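Serine repeat antigen 5 (Plasmodium falciparum, PDB 6X42) is a papain-family cysteine protease homologue of the malaria parasite, a pseudo-zymogen that probably lacks ordinary protease activity. Local coordinates at residues Ala174-Ile179 with Asp259-Thr264; Gly227-Ser232 with Lys237-Val242; Pro248-Gly251 with Tyr255-Val258. All coordinates share one frame; numbering follows the deposited sequence.

Contact 1 of 3, residues Ala174-Ile179 with Asp259-Thr264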
ATOM      1  N   ALA A 174      -6.200  -8.118  17.560  1.00 20.49           N
ATOM      2  CA  ALA A 174      -4.793  -7.731  17.544  1.00 20.81           C
ATOM      3  C   ALA A 174      -4.349  -7.364  16.133  1.00 18.74           C
ATOM      4  O   ALA A 174      -3.601  -6.400  15.952  1.00 19.05           O
ATOM      5  CB  ALA A 174      -3.936  -8.856  18.125  1.00 22.26           C
ATOM      6  N   PHE A 175      -4.824  -8.101  15.125  1.00 17.94           N
ATOM      7  CA  PHE A 175      -4.517  -7.770  13.730  1.00 16.77           C
ATOM      8  C   PHE A 175      -5.007  -6.368  13.396  1.00 16.16           C
ATOM      9  O   PHE A 175      -4.268  -5.556  12.829  1.00 16.41           O
ATOM     10  CB  PHE A 175      -5.190  -8.830  12.850  1.00 16.95           C
ATOM     11  CG  PHE A 175      -4.857  -8.767  11.376  1.00 16.00           C
ATOM     12  CD1 PHE A 175      -3.629  -9.171  10.885  1.00 16.50           C
ATOM     13  CD2 PHE A 175      -5.819  -8.368  10.460  1.00 16.13           C
ATOM     14  CE1 PHE A 175      -3.355  -9.159   9.532  1.00 15.82           C
ATOM     15  CE2 PHE A 175      -5.554  -8.353   9.096  1.00 16.23           C
ATOM     16  CZ  PHE A 175      -4.315  -8.757   8.630  1.00 15.74           C
ATOM     17  N   VAL A 176      -6.242  -6.053  13.793  1.00 16.91           N
ATOM     18  CA  VAL A 176      -6.811  -4.727  13.576  1.00 16.61           C
ATOM     19  C   VAL A 176      -5.982  -3.655  14.277  1.00 16.69           C
ATOM     20  O   VAL A 176      -5.662  -2.606  13.692  1.00 17.32           O
ATOM     21  CB  VAL A 176      -8.281  -4.715  14.034  1.00 17.88           C
ATOM     22  CG1 VAL A 176      -8.818  -3.289  14.126  1.00 18.54           C
ATOM     23  CG2 VAL A 176      -9.132  -5.560  13.105  1.00 19.32           C
ATOM     24  N   LYS A 177      -5.622  -3.892  15.542  1.00 18.01           N
ATOM     25  CA  LYS A 177      -4.866  -2.896  16.296  1.00 18.96           C
ATOM     26  C   LYS A 177      -3.501  -2.635  15.680  1.00 17.48           C
ATOM     27  O   LYS A 177      -3.062  -1.481  15.609  1.00 18.06           O
ATOM     28  CB  LYS A 177      -4.724  -3.341  17.756  1.00 22.66           C
ATOM     29  CG  LYS A 177      -4.061  -2.317  18.657  1.00 27.63           C
ATOM     30  N   ILE A 178      -2.826  -3.688  15.202  1.00 16.55           N
ATOM     31  CA  ILE A 178      -1.540  -3.518  14.529  1.00 16.95           C
ATOM     32  C   ILE A 178      -1.697  -2.599  13.324  1.00 16.30           C
ATOM     33  O   ILE A 178      -0.929  -1.648  13.142  1.00 17.43           O
ATOM     34  CB  ILE A 178      -0.972  -4.891  14.126  1.00 18.74           C
ATOM     35  CG1 ILE A 178      -0.526  -5.659  15.371  1.00 20.07           C
ATOM     36  CG2 ILE A 178       0.182  -4.732  13.169  1.00 20.37           C
ATOM     37  CD1 ILE A 178      -0.255  -7.117  15.096  1.00 21.59           C
ATOM     38  N   ILE A 179      -2.694  -2.873  12.482  1.00 15.25           N
ATOM     39  CA  ILE A 179      -2.886  -2.084  11.273  1.00 15.16           C
ATOM     40  C   ILE A 179      -3.224  -0.638  11.622  1.00 14.64           C
ATOM     41  O   ILE A 179      -2.663   0.302  11.042  1.00 15.85           O
ATOM     42  CB  ILE A 179      -3.951  -2.735  10.373  1.00 15.21           C
ATOM     43  CG1 ILE A 179      -3.452  -4.098   9.871  1.00 15.41           C
ATOM     44  CG2 ILE A 179      -4.332  -1.794   9.239  1.00 15.44           C
ATOM     45  CD1 ILE A 179      -4.527  -4.966   9.314  1.00 16.56           C
ATOM     46  N   ASP A 259     -15.765  -3.946   5.179  1.00 13.91           N
ATOM     47  CA  ASP A 259     -15.936  -4.368   6.567  1.00 14.91           C
ATOM     48  C   ASP A 259     -14.692  -5.110   7.044  1.00 15.20           C
ATOM     49  O   ASP A 259     -14.169  -5.999   6.364  1.00 15.52           O
ATOM     50  CB  ASP A 259     -17.180  -5.260   6.650  1.00 15.96           C
ATOM     51  CG  ASP A 259     -17.653  -5.485   8.075  1.00 16.80           C
ATOM     52  OD1 ASP A 259     -16.960  -6.242   8.781  1.00 17.60           O
ATOM     53  OD2 ASP A 259     -18.678  -4.891   8.486  1.00 18.08           O
ATOM     54  N   MET A 260     -14.210  -4.734   8.230  1.00 15.54           N
ATOM     55  CA  MET A 260     -12.959  -5.279   8.730  1.00 16.55           C
ATOM     56  C   MET A 260     -13.041  -6.775   9.020  1.00 18.37           C
ATOM     57  O   MET A 260     -12.041  -7.495   8.922  1.00 17.34           O
ATOM     58  CB  MET A 260     -12.633  -4.623  10.057  1.00 18.60           C
ATOM     59  CG  MET A 260     -12.034  -3.266   9.955  1.00 18.97           C
ATOM     60  SD  MET A 260     -11.514  -2.742  11.619  1.00 18.47           S
ATOM     61  CE  MET A 260     -11.226  -1.005  11.228  1.00 17.41           C
ATOM     62  N   TYR A 261     -14.195  -7.247   9.446  1.00 23.20           N
ATOM     63  CA  TYR A 261     -14.318  -8.638   9.857  1.00 27.71           C
ATOM     64  C   TYR A 261     -15.042  -9.479   8.817  1.00 30.48           C
ATOM     65  O   TYR A 261     -14.744 -10.666   8.677  1.00 33.69           O
ATOM     66  CB  TYR A 261     -14.959  -8.736  11.258  1.00 30.45           C
ATOM     67  CG  TYR A 261     -14.075  -8.180  12.395  1.00 33.80           C
ATOM     68  CD1 TYR A 261     -13.172  -8.999  13.101  1.00 38.05           C
ATOM     69  CD2 TYR A 261     -14.142  -6.849  12.754  1.00 36.31           C
ATOM     70  CE1 TYR A 261     -12.379  -8.480  14.141  1.00 39.78           C
ATOM     71  CE2 TYR A 261     -13.352  -6.323  13.774  1.00 38.48           C
ATOM     72  CZ  TYR A 261     -12.482  -7.137  14.477  1.00 41.60           C
ATOM     73  OH  TYR A 261     -11.701  -6.600  15.503  1.00 43.04           O
ATOM     74  N   GLY A 262     -15.945  -8.882   8.050  1.00 29.02           N
ATOM     75  CA  GLY A 262     -16.699  -9.587   7.050  1.00 30.14           C
ATOM     76  C   GLY A 262     -17.749 -10.508   7.641  1.00 29.40           C
ATOM     77  O   GLY A 262     -17.972 -10.543   8.860  1.00 29.27           O
ATOM     78  N   PRO A 263     -18.420 -11.272   6.777  1.00 31.69           N
ATOM     79  CA  PRO A 263     -19.437 -12.211   7.257  1.00 32.78           C
ATOM     80  C   PRO A 263     -18.865 -13.222   8.236  1.00 33.62           C
ATOM     81  O   PRO A 263     -17.711 -13.644   8.137  1.00 33.78           O
ATOM     82  CB  PRO A 263     -19.918 -12.900   5.975  1.00 33.88           C
ATOM     83  CG  PRO A 263     -19.569 -11.979   4.877  1.00 34.63           C
ATOM     84  CD  PRO A 263     -18.360 -11.227   5.306  1.00 32.76           C
ATOM     85  N   THR A 264     -19.705 -13.627   9.186  1.00 35.33           N
ATOM     86  CA  THR A 264     -19.235 -14.501  10.255  1.00 37.96           C
ATOM     87  C   THR A 264     -18.823 -15.868   9.726  1.00 38.35           C
ATOM     88  O   THR A 264     -17.924 -16.501  10.291  1.00 40.31           O
ATOM     89  CB  THR A 264     -20.315 -14.628  11.322  1.00 40.88           C
ATOM     90  OG1 THR A 264     -21.484 -15.213  10.741  1.00 45.12           O
ATOM     91  CG2 THR A 264     -20.668 -13.271  11.869  1.00 38.63           C
TER
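The phenol ring of Y261 meets V176 at its hydroxyl end: methyl CG2 of V176 comes obliquely to the ring, 3.9 Å from Y261 CZ and 3.7 Å from Y261 OH. On the helix itself the F175 ring carries I179 CD1 over one face, offset toward the rim. V176 turns its two methyls to two different partners. CG1, anti to the backbone N (chi1 167°), lies 3.7 Å from M260 SD, while CG2 serves the tyrosine; both side chains cross the valine at about a right angle. M260 stays extended beyond CG, which carries its sulfur from the loop to the helix. D259 OD1 pins the start of the loop by accepting from two backbone amides in an Asx turn and Asx motif: Y261 N at 3.0 Å, on the anti side, and G262 N at 2.9 Å, from above the carboxylate plane. Y261 OH is hydrogen-bonded to D173, three residues before V176 on helix 172-186, so a polar bond borders the apolar patch. M260 also packs on W240 of strand 236-243, on Y226 of strand 219-230 and on K180 of helix 172-186, so the loop after strand 255-259 touches both the helix and the sheet.

Contact 2 of 3, residues Gly227-Ser232 with Lys237-Val242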
ATOM      1  N   GLY A 227     -12.920   3.373  10.122  1.00 15.35           N
ATOM      2  CA  GLY A 227     -13.949   4.023  10.910  1.00 16.54           C
ATOM      3  C   GLY A 227     -15.005   3.024  11.309  1.00 16.50           C
ATOM      4  O   GLY A 227     -14.949   1.845  10.962  1.00 16.28           O
ATOM      5  N   ASN A 228     -15.974   3.514  12.067  1.00 17.33           N
ATOM      6  CA  ASN A 228     -17.085   2.704  12.517  1.00 18.32           C
ATOM      7  C   ASN A 228     -18.332   3.075  11.722  1.00 18.12           C
ATOM      8  O   ASN A 228     -18.480   4.207  11.242  1.00 18.55           O
ATOM      9  CB  ASN A 228     -17.322   2.911  14.012  1.00 20.35           C
ATOM     10  CG  ASN A 228     -16.142   2.478  14.845  1.00 22.38           C
ATOM     11  OD1 ASN A 228     -15.445   1.509  14.519  1.00 22.91           O
ATOM     12  ND2 ASN A 228     -15.901   3.202  15.926  1.00 25.50           N
ATOM     13  N   TYR A 229     -19.236   2.112  11.592  1.00 17.18           N
ATOM     14  CA  TYR A 229     -20.480   2.324  10.855  1.00 16.77           C
ATOM     15  C   TYR A 229     -21.501   1.296  11.326  1.00 17.01           C
ATOM     16  O   TYR A 229     -21.201   0.418  12.137  1.00 18.97           O
ATOM     17  CB  TYR A 229     -20.232   2.252   9.332  1.00 16.35           C
ATOM     18  CG  TYR A 229     -20.168   0.841   8.771  1.00 15.99           C
ATOM     19  CD1 TYR A 229     -21.137   0.380   7.884  1.00 16.59           C
ATOM     20  CD2 TYR A 229     -19.126  -0.029   9.113  1.00 16.52           C
ATOM     21  CE1 TYR A 229     -21.098  -0.912   7.361  1.00 16.29           C
ATOM     22  CE2 TYR A 229     -19.089  -1.333   8.603  1.00 16.16           C
ATOM     23  CZ  TYR A 229     -20.087  -1.760   7.741  1.00 15.81           C
ATOM     24  OH  TYR A 229     -20.085  -3.042   7.242  1.00 17.46           O
ATOM     25  N   VAL A 230     -22.725   1.416  10.823  1.00 17.17           N
ATOM     26  CA  VAL A 230     -23.765   0.425  11.064  1.00 16.80           C
ATOM     27  C   VAL A 230     -24.105  -0.197   9.718  1.00 17.36           C
ATOM     28  O   VAL A 230     -24.338   0.525   8.743  1.00 18.08           O
ATOM     29  CB  VAL A 230     -25.020   1.049  11.701  1.00 18.13           C
ATOM     30  CG1 VAL A 230     -26.061  -0.029  11.921  1.00 20.48           C
ATOM     31  CG2 VAL A 230     -24.660   1.757  13.010  1.00 19.46           C
ATOM     32  N   ASN A 231     -24.118  -1.529   9.656  1.00 17.74           N
ATOM     33  CA  ASN A 231     -24.417  -2.210   8.401  1.00 17.96           C
ATOM     34  C   ASN A 231     -25.928  -2.247   8.118  1.00 18.64           C
ATOM     35  O   ASN A 231     -26.760  -1.753   8.888  1.00 19.03           O
ATOM     36  CB  ASN A 231     -23.745  -3.584   8.335  1.00 18.30           C
ATOM     37  CG  ASN A 231     -24.381  -4.605   9.242  1.00 19.89           C
ATOM     38  OD1 ASN A 231     -25.480  -4.398   9.766  1.00 19.60           O
ATOM     39  ND2 ASN A 231     -23.688  -5.738   9.437  1.00 20.82           N
ATOM     40  N   SER A 232     -26.275  -2.804   6.947  1.00 20.25           N
ATOM     41  CA  SER A 232     -27.663  -2.823   6.481  1.00 22.04           C
ATOM     42  C   SER A 232     -28.569  -3.631   7.405  1.00 22.08           C
ATOM     43  O   SER A 232     -29.800  -3.482   7.338  1.00 25.15           O
ATOM     44  CB  SER A 232     -27.741  -3.390   5.056  1.00 23.43           C
ATOM     45  OG  SER A 232     -27.312  -4.743   5.008  1.00 25.92           O
ATOM     46  N   LYS A 237     -20.397  -2.072  13.294  1.00 17.45           N
ATOM     47  CA  LYS A 237     -19.273  -2.711  12.623  1.00 17.59           C
ATOM     48  C   LYS A 237     -18.194  -1.657  12.375  1.00 16.25           C
ATOM     49  O   LYS A 237     -18.361  -0.485  12.724  1.00 17.47           O
ATOM     50  CB  LYS A 237     -19.744  -3.317  11.289  1.00 18.13           C
ATOM     51  CG  LYS A 237     -20.737  -4.465  11.413  1.00 19.19           C
ATOM     52  CD  LYS A 237     -20.092  -5.714  11.954  1.00 20.82           C
ATOM     53  CE  LYS A 237     -21.059  -6.892  11.947  1.00 22.66           C
ATOM     54  NZ  LYS A 237     -20.382  -8.168  12.302  1.00 24.16           N
ATOM     55  N   SER A 238     -17.099  -2.065  11.724  1.00 15.69           N
ATOM     56  CA  SER A 238     -16.009  -1.161  11.369  1.00 16.75           C
ATOM     57  C   SER A 238     -15.551  -1.469   9.954  1.00 15.50           C
ATOM     58  O   SER A 238     -15.742  -2.576   9.450  1.00 16.08           O
ATOM     59  CB  SER A 238     -14.810  -1.309  12.326  1.00 18.84           C
ATOM     60  OG  SER A 238     -15.200  -1.108  13.677  1.00 21.08           O
ATOM     61  N   TYR A 239     -14.927  -0.480   9.322  1.00 14.98           N
ATOM     62  CA  TYR A 239     -14.432  -0.631   7.960  1.00 14.24           C
ATOM     63  C   TYR A 239     -12.990  -0.151   7.845  1.00 13.46           C
ATOM     64  O   TYR A 239     -12.549   0.735   8.584  1.00 14.42           O
ATOM     65  CB  TYR A 239     -15.310   0.159   6.959  1.00 14.38           C
ATOM     66  CG  TYR A 239     -15.387   1.644   7.213  1.00 14.58           C
ATOM     67  CD1 TYR A 239     -14.434   2.510   6.712  1.00 14.76           C
ATOM     68  CD2 TYR A 239     -16.417   2.197   7.979  1.00 15.33           C
ATOM     69  CE1 TYR A 239     -14.503   3.866   6.956  1.00 15.35           C
ATOM     70  CE2 TYR A 239     -16.479   3.557   8.224  1.00 16.31           C
ATOM     71  CZ  TYR A 239     -15.515   4.385   7.716  1.00 16.23           C
ATOM     72  OH  TYR A 239     -15.539   5.743   7.963  1.00 18.14           O
ATOM     73  N   TRP A 240     -12.270  -0.725   6.873  1.00 13.47           N
ATOM     74  CA  TRP A 240     -11.039  -0.165   6.341  1.00 12.77           C
ATOM     75  C   TRP A 240     -11.368   0.737   5.162  1.00 12.24           C
ATOM     76  O   TRP A 240     -12.271   0.432   4.375  1.00 13.32           O
ATOM     77  CB  TRP A 240     -10.115  -1.272   5.802  1.00 12.66           C
ATOM     78  CG  TRP A 240      -9.645  -2.275   6.804  1.00 12.82           C
ATOM     79  CD1 TRP A 240      -9.816  -3.614   6.734  1.00 13.77           C
ATOM     80  CD2 TRP A 240      -8.916  -2.024   8.021  1.00 13.35           C
ATOM     81  NE1 TRP A 240      -9.241  -4.231   7.824  1.00 14.21           N
ATOM     82  CE2 TRP A 240      -8.678  -3.270   8.624  1.00 13.97           C
ATOM     83  CE3 TRP A 240      -8.430  -0.869   8.644  1.00 13.87           C
ATOM     84  CZ2 TRP A 240      -8.017  -3.391   9.831  1.00 14.46           C
ATOM     85  CZ3 TRP A 240      -7.772  -0.991   9.842  1.00 14.32           C
ATOM     86  CH2 TRP A 240      -7.571  -2.246  10.418  1.00 14.72           C
ATOM     87  N   ILE A 241     -10.599   1.814   5.007  1.00 12.60           N
ATOM     88  CA  ILE A 241     -10.546   2.601   3.777  1.00 12.80           C
ATOM     89  C   ILE A 241      -9.327   2.105   3.007  1.00 12.14           C
ATOM     90  O   ILE A 241      -8.207   2.089   3.537  1.00 13.17           O
ATOM     91  CB  ILE A 241     -10.447   4.111   4.054  1.00 14.15           C
ATOM     92  CG1 ILE A 241     -11.579   4.584   4.967  1.00 14.22           C
ATOM     93  CG2 ILE A 241     -10.439   4.862   2.736  1.00 15.08           C
ATOM     94  CD1 ILE A 241     -11.468   6.045   5.349  1.00 16.00           C
ATOM     95  N   VAL A 242      -9.558   1.679   1.771  1.00 12.46           N
ATOM     96  CA  VAL A 242      -8.551   1.026   0.938  1.00 11.70           C
ATOM     97  C   VAL A 242      -8.353   1.831  -0.341  1.00 12.18           C
ATOM     98  O   VAL A 242      -9.316   2.177  -1.035  1.00 13.35           O
ATOM     99  CB  VAL A 242      -8.955  -0.426   0.610  1.00 12.59           C
ATOM    100  CG1 VAL A 242      -7.880  -1.123  -0.230  1.00 14.25           C
ATOM    101  CG2 VAL A 242      -9.225  -1.206   1.880  1.00 13.70           C
TER
HETATM  102  O   HOH W   1     -17.080   6.414  10.018  1.00 30.24           O
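G227 and Y239, N228 and S238, and Y229 and K237 pair in antiparallel register across a beta hairpin with strand directions 130° apart, the outer two pairs closed by four backbone hydrogen bonds, among them Y239 N to G227 O at 2.8 Å and K237 N to Y229 O at 2.9 Å. On one side of the sheet the Y239 ring lies over G227, whose CA makes a CH-pi contact 3.9 Å from the centroid of the Y239 ring. The first torsion of Y239 (chi1 60°) sets the ring between its own backbone N and carbonyl carbon and folds it across the neighbouring strand. A water donates to N228 O and also bonds to Y239 OH, 2.7 Å from the latter. Y229 CD2 lies at the edge of the Y239 ring, 3.7 Å from Y239 CD2, the two planes inclined at 68°. Farther out, Y229 CE2 touches K237 CB at 3.4 Å, and the bent lysine chain runs past N231 ND2, which bonds to E235. The other side is polar: S238 OG donates to N228 OD1 (2.8 Å), and N228 ND2 bonds to E27. N228, Y229, K237 and S238 belong to the pocket that holds the triiodinated benzenedicarboxylic acid. The N228 amide has its oxygen engaged by S238 and its nitrogen by E27, which probably fixes its flip, and Y229 OH is likewise held by D259; at these two residues the protein itself probably sets how the polar groups are turned.

Contact 3 of 3, residues Pro248-Gly251 with Tyr255-Val258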
ATOM      1  N   PRO A 248      -8.848   6.949 -10.849  1.00 14.61           N
ATOM      2  CA  PRO A 248      -9.806   7.649  -9.981  1.00 14.87           C
ATOM      3  C   PRO A 248     -11.266   7.456 -10.352  1.00 15.39           C
ATOM      4  O   PRO A 248     -12.134   8.006  -9.667  1.00 17.69           O
ATOM      5  CB  PRO A 248      -9.394   9.112 -10.141  1.00 17.08           C
ATOM      6  CG  PRO A 248      -8.855   9.178 -11.559  1.00 17.70           C
ATOM      7  CD  PRO A 248      -8.118   7.869 -11.733  1.00 16.84           C
ATOM      8  N   TYR A 249     -11.583   6.678 -11.375  1.00 15.76           N
ATOM      9  CA  TYR A 249     -12.963   6.364 -11.734  1.00 17.55           C
ATOM     10  C   TYR A 249     -13.373   4.965 -11.299  1.00 17.91           C
ATOM     11  O   TYR A 249     -14.541   4.586 -11.474  1.00 21.22           O
ATOM     12  CB  TYR A 249     -13.198   6.625 -13.235  1.00 20.92           C
ATOM     13  CG  TYR A 249     -12.770   8.024 -13.588  1.00 26.18           C
ATOM     14  CD1 TYR A 249     -13.537   9.119 -13.230  1.00 28.14           C
ATOM     15  CD2 TYR A 249     -11.569   8.256 -14.245  1.00 28.48           C
ATOM     16  CE1 TYR A 249     -13.111  10.426 -13.551  1.00 30.18           C
ATOM     17  CE2 TYR A 249     -11.143   9.510 -14.546  1.00 31.60           C
ATOM     18  CZ  TYR A 249     -11.903  10.593 -14.194  1.00 32.14           C
ATOM     19  OH  TYR A 249     -11.449  11.848 -14.529  1.00 37.01           O
ATOM     20  N   TRP A 250     -12.463   4.210 -10.696  1.00 15.18           N
ATOM     21  CA  TRP A 250     -12.767   2.894 -10.173  1.00 15.06           C
ATOM     22  C   TRP A 250     -13.252   3.034  -8.731  1.00 15.33           C
ATOM     23  O   TRP A 250     -12.692   3.803  -7.944  1.00 16.08           O
ATOM     24  CB  TRP A 250     -11.510   1.992 -10.241  1.00 14.86           C
ATOM     25  CG  TRP A 250     -11.880   0.654  -9.737  1.00 13.78           C
ATOM     26  CD1 TRP A 250     -12.477  -0.349 -10.438  1.00 14.01           C
ATOM     27  CD2 TRP A 250     -11.803   0.203  -8.388  1.00 13.96           C
ATOM     28  NE1 TRP A 250     -12.775  -1.389  -9.622  1.00 13.91           N
ATOM     29  CE2 TRP A 250     -12.384  -1.080  -8.346  1.00 13.48           C
ATOM     30  CE3 TRP A 250     -11.283   0.750  -7.208  1.00 14.31           C
ATOM     31  CZ2 TRP A 250     -12.476  -1.821  -7.177  1.00 13.66           C
ATOM     32  CZ3 TRP A 250     -11.390   0.016  -6.050  1.00 14.69           C
ATOM     33  CH2 TRP A 250     -11.982  -1.261  -6.035  1.00 14.86           C
ATOM     34  N   GLY A 251     -14.269   2.260  -8.371  1.00 16.34           N
ATOM     35  CA  GLY A 251     -14.686   2.204  -6.965  1.00 17.48           C
ATOM     36  C   GLY A 251     -15.340   3.500  -6.550  1.00 18.16           C
ATOM     37  O   GLY A 251     -16.267   3.976  -7.209  1.00 23.95           O
ATOM     38  N   TYR A 255     -10.886   4.586  -4.359  1.00 13.72           N
ATOM     39  CA  TYR A 255     -10.833   3.950  -3.046  1.00 13.93           C
ATOM     40  C   TYR A 255     -12.080   3.083  -2.849  1.00 13.87           C
ATOM     41  O   TYR A 255     -13.039   3.143  -3.628  1.00 15.43           O
ATOM     42  CB  TYR A 255     -10.797   5.022  -1.945  1.00 14.92           C
ATOM     43  CG  TYR A 255      -9.588   5.922  -1.961  1.00 14.47           C
ATOM     44  CD1 TYR A 255      -9.536   7.032  -2.787  1.00 15.26           C
ATOM     45  CD2 TYR A 255      -8.506   5.671  -1.135  1.00 14.96           C
ATOM     46  CE1 TYR A 255      -8.429   7.866  -2.810  1.00 15.54           C
ATOM     47  CE2 TYR A 255      -7.392   6.495  -1.127  1.00 15.44           C
ATOM     48  CZ  TYR A 255      -7.343   7.583  -1.978  1.00 15.51           C
ATOM     49  OH  TYR A 255      -6.218   8.381  -1.979  1.00 17.05           O
ATOM     50  N   PHE A 256     -12.097   2.308  -1.771  1.00 13.36           N
ATOM     51  CA  PHE A 256     -13.325   1.658  -1.346  1.00 13.60           C
ATOM     52  C   PHE A 256     -13.264   1.448   0.157  1.00 13.33           C
ATOM     53  O   PHE A 256     -12.209   1.553   0.776  1.00 14.78           O
ATOM     54  CB  PHE A 256     -13.591   0.337  -2.095  1.00 14.23           C
ATOM     55  CG  PHE A 256     -12.570  -0.764  -1.850  1.00 13.46           C
ATOM     56  CD1 PHE A 256     -12.825  -1.795  -0.964  1.00 14.23           C
ATOM     57  CD2 PHE A 256     -11.365  -0.786  -2.543  1.00 14.83           C
ATOM     58  CE1 PHE A 256     -11.907  -2.807  -0.768  1.00 14.53           C
ATOM     59  CE2 PHE A 256     -10.463  -1.798  -2.347  1.00 14.26           C
ATOM     60  CZ  PHE A 256     -10.742  -2.802  -1.463  1.00 13.94           C
ATOM     61  N   LYS A 257     -14.427   1.178   0.745  1.00 13.66           N
ATOM     62  CA  LYS A 257     -14.542   0.791   2.150  1.00 13.45           C
ATOM     63  C   LYS A 257     -14.958  -0.670   2.230  1.00 13.46           C
ATOM     64  O   LYS A 257     -15.781  -1.132   1.433  1.00 14.26           O
ATOM     65  CB  LYS A 257     -15.576   1.657   2.878  1.00 14.01           C
ATOM     66  CG  LYS A 257     -15.187   3.108   2.973  1.00 14.90           C
ATOM     67  CD  LYS A 257     -16.242   3.927   3.713  1.00 17.63           C
ATOM     68  CE  LYS A 257     -15.865   5.385   3.755  1.00 22.22           C
ATOM     69  NZ  LYS A 257     -16.174   6.069   2.476  1.00 24.94           N
ATOM     70  N   VAL A 258     -14.394  -1.396   3.183  1.00 13.48           N
ATOM     71  CA  VAL A 258     -14.689  -2.818   3.336  1.00 13.50           C
ATOM     72  C   VAL A 258     -14.769  -3.145   4.820  1.00 14.09           C
ATOM     73  O   VAL A 258     -13.955  -2.677   5.622  1.00 14.08           O
ATOM     74  CB  VAL A 258     -13.658  -3.688   2.571  1.00 13.59           C
ATOM     75  CG1 VAL A 258     -12.250  -3.505   3.117  1.00 14.63           C
ATOM     76  CG2 VAL A 258     -14.034  -5.153   2.576  1.00 14.61           C
TER
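W250, Y255 and F256 bury the most surface here. The benzo edge of W250 is directed at F256: CZ3 and CH2 of the indole both lie about 3.6 Å from F256 CD2, which meets the rim of the indole close to its plane. F256 CE2 is 4.0 Å from W250 CH2. The six-membered ring of W250 and the F256 ring have their planes at 88° and their centroids 5.7 Å apart. With CG anti to the backbone N (chi1 -178°), the indole of W250 extends toward the strand. The loop 248-251 belongs to the connection between strands 236-243 and 255-259, antiparallel neighbours in the sheet of the papain-like domain, so the contact lies where that connection returns. Y255 contributes through its backbone: its O lies 3.7 Å from G251 C, and G251 passes this carbonyl with a positive phi of 70°. The Y255 side chain leaves its CA away from the loop; its ring packs on L32 and V44, and its OH bonds to R243. No hydrogen bond joins the two segments. Further aromatic rings continue the cluster, W246 meeting W250 edge-to-face and F203 meeting F256 in the same manner.

In the fold
Contact 1 is the buried one, apolar between a helix and a loop; contacts 2 and 3 are partly buried, the former built of strand hydrogen bonds with tyrosine packing on one face and an N228-S238 pair on the other, the latter of aromatic packing without any hydrogen bond across it. Strand 236-243 supplies half of contact 2 and lies beside strand 255-259 of contact 3, where V242 N and F256 O are 2.8 Å apart. The same strand 255-259 runs on into the loop of contact 1. Contacts 1 and 2, with centres about 10 Å apart, meet directly where M260 N lies 2.9 Å from S238 O, whereas contacts 1 and 3, about 19 Å apart between centres, are joined along the chain alone.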